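Local coordinates for protein transcriptional regulator, LacI family (Burkholderia phymatum, PDB 2RGY) that probably regulates transcription as a LacI-family protein whose periplasmic-binding-protein-like domain is likely to bind a small effector, perhaps a sugar, at residues Y177-C181 / A204-Q210. Sequence-based numbering, arbitrary orientation.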
loop_
_atom_site.group_PDB
_atom_site.type_symbol
_atom_site.label_atom_id
_atom_site.label_comp_id
_atom_site.label_asym_id
_atom_site.label_seq_id
_atom_site.Cartn_x
_atom_site.Cartn_y
_atom_site.Cartn_z
ATOM N N TYR A 177 11.012 -2.293 -12.267
ATOM C CA TYR A 177 11.859 -1.260 -12.849
ATOM C C TYR A 177 13.059 -1.884 -13.545
ATOM O O TYR A 177 13.385 -1.542 -14.685
ATOM C CB TYR A 177 12.353 -0.292 -11.773
ATOM C CG TYR A 177 13.143 0.869 -12.327
ATOM C CD1 TYR A 177 12.504 1.926 -12.973
ATOM C CD2 TYR A 177 14.538 0.914 -12.205
ATOM C CE1 TYR A 177 13.232 3.003 -13.482
ATOM C CE2 TYR A 177 15.274 1.982 -12.714
ATOM C CZ TYR A 177 14.615 3.024 -13.351
ATOM O OH TYR A 177 15.334 4.083 -13.879
ATOM N N ALA A 178 13.710 -2.808 -12.847
ATOM C CA ALA A 178 14.878 -3.493 -13.377
ATOM C C ALA A 178 14.511 -4.337 -14.597
ATOM O O ALA A 178 15.286 -4.447 -15.552
ATOM C CB ALA A 178 15.489 -4.380 -12.293
ATOM N N ALA A 179 13.326 -4.938 -14.568
ATOM C CA ALA A 179 12.896 -5.776 -15.676
ATOM C C ALA A 179 12.613 -4.927 -16.911
ATOM O O ALA A 179 12.890 -5.349 -18.035
ATOM C CB ALA A 179 11.661 -6.575 -15.278
ATOM N N THR A 180 12.073 -3.726 -16.706
ATOM C CA THR A 180 11.786 -2.853 -17.838
ATOM C C THR A 180 13.112 -2.430 -18.463
ATOM O O THR A 180 13.255 -2.415 -19.689
ATOM C CB THR A 180 10.979 -1.594 -17.428
ATOM O OG1 THR A 180 9.719 -1.986 -16.859
ATOM C CG2 THR A 180 10.699 -0.734 -18.650
ATOM N N CYS A 181 14.087 -2.103 -17.620
ATOM C CA CYS A 181 15.397 -1.699 -18.119
ATOM C C CYS A 181 16.045 -2.829 -18.917
ATOM O O CYS A 181 16.591 -2.603 -19.996
ATOM C CB CYS A 181 16.309 -1.299 -16.955
ATOM S SG CYS A 181 15.773 0.207 -16.146
ATOM N N ALA A 204 7.204 0.284 -14.898
ATOM C CA ALA A 204 7.490 0.323 -16.330
ATOM C C ALA A 204 7.151 1.711 -16.865
ATOM O O ALA A 204 7.887 2.277 -17.682
ATOM C CB ALA A 204 6.681 -0.734 -17.061
ATOM N N LEU A 205 6.032 2.252 -16.396
ATOM C CA LEU A 205 5.590 3.576 -16.791
ATOM C C LEU A 205 6.603 4.596 -16.298
ATOM O O LEU A 205 6.779 5.651 -16.909
ATOM C CB LEU A 205 4.221 3.893 -16.181
ATOM C CG LEU A 205 3.040 3.048 -16.677
ATOM C CD1 LEU A 205 1.752 3.539 -16.022
ATOM C CD2 LEU A 205 2.940 3.150 -18.182
ATOM N N ALA A 206 7.264 4.273 -15.186
ATOM C CA ALA A 206 8.254 5.167 -14.598
ATOM C C ALA A 206 9.464 5.270 -15.500
ATOM O O ALA A 206 9.948 6.362 -15.763
ATOM C CB ALA A 206 8.674 4.671 -13.224
ATOM N N ARG A 207 9.947 4.124 -15.971
ATOM C CA ARG A 207 11.110 4.070 -16.848
ATOM C C ARG A 207 10.810 4.731 -18.184
ATOM O O ARG A 207 11.571 5.568 -18.646
ATOM C CB ARG A 207 11.541 2.614 -17.071
ATOM C CG ARG A 207 12.821 2.461 -17.883
ATOM C CD ARG A 207 13.898 3.406 -17.366
ATOM N NE ARG A 207 15.178 3.211 -18.035
ATOM C CZ ARG A 207 16.209 4.048 -17.940
ATOM N NH1 ARG A 207 16.115 5.146 -17.204
ATOM N NH2 ARG A 207 17.336 3.791 -18.590
ATOM N N PHE A 208 9.695 4.353 -18.797
ATOM C CA PHE A 208 9.307 4.930 -20.077
ATOM C C PHE A 208 9.261 6.454 -20.014
ATOM O O PHE A 208 9.654 7.125 -20.959
ATOM C CB PHE A 208 7.934 4.404 -20.504
ATOM C CG PHE A 208 7.930 2.946 -20.873
ATOM C CD1 PHE A 208 6.723 2.269 -21.050
ATOM C CD2 PHE A 208 9.131 2.245 -21.044
ATOM C CE1 PHE A 208 6.696 0.919 -21.396
ATOM C CE2 PHE A 208 9.121 0.881 -21.394
ATOM C CZ PHE A 208 7.891 0.219 -21.567
ATOM N N GLN A 209 8.768 6.995 -18.903
ATOM C CA GLN A 209 8.673 8.442 -18.750
ATOM C C GLN A 209 10.072 9.055 -18.661
ATOM O O GLN A 209 10.322 10.129 -19.213
ATOM C CB GLN A 209 7.846 8.787 -17.503
ATOM C CG GLN A 209 7.376 10.248 -17.392
ATOM C CD GLN A 209 8.465 11.204 -16.926
ATOM O OE1 GLN A 209 9.391 10.806 -16.218
ATOM N NE2 GLN A 209 8.344 12.476 -17.303
ATOM N N GLN A 210 10.984 8.361 -17.988
ATOM C CA GLN A 210 12.356 8.844 -17.853
ATOM C C GLN A 210 13.071 8.908 -19.208
ATOM O O GLN A 210 13.948 9.749 -19.403
ATOM C CB GLN A 210 13.161 7.938 -16.907
ATOM C CG GLN A 210 12.617 7.865 -15.484
ATOM C CD GLN A 210 13.402 6.914 -14.590
ATOM O OE1 GLN A 210 14.252 6.151 -15.053
ATOM N NE2 GLN A 210 13.099 6.944 -13.297
#
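Two neighbouring helices of a Rossmann-like α/β subdomain in the periplasmic-binding-protein fold meet here. Helix 173-186 leads into strand 192-195, and helix 198-210 follows that strand. Y177, T180 and C181 touch A204, R207, F208 and Q210. The segment axes cross at -49° and come within 8.7 Å. The backbones come nearest at T180 and A204, whose CA atoms are 5.6 Å apart. T180 CG2 lies 3.6 Å from F208 CE2 and also touches R207 CB. T180 OG1 sits against A204 CB and hydrogen-bonds back to the carbonyl oxygen of G176. F208 also packs on V221 of strand 220-223 and on I213 and V215 of the loop before it. The outer side of the contact is polar. With chi1 at -175° and a bend at chi2, R207 lies alongside Y177 and C181, its NE 3.6 Å from C181 SG, and brings NH1 to Q210. C181 SG lies over one face of the Y177 ring, toward its rim. Y177 also packs on Y232 of the second subunit. Q210 OE1 accepts two hydrogen bonds in its carbonyl plane. R207 NH1 donates one, at 3.0 Å to Q210 OE1. Y177 OH donates the other across the contact, 2.6 Å from Q210 OE1 and on a lone pair.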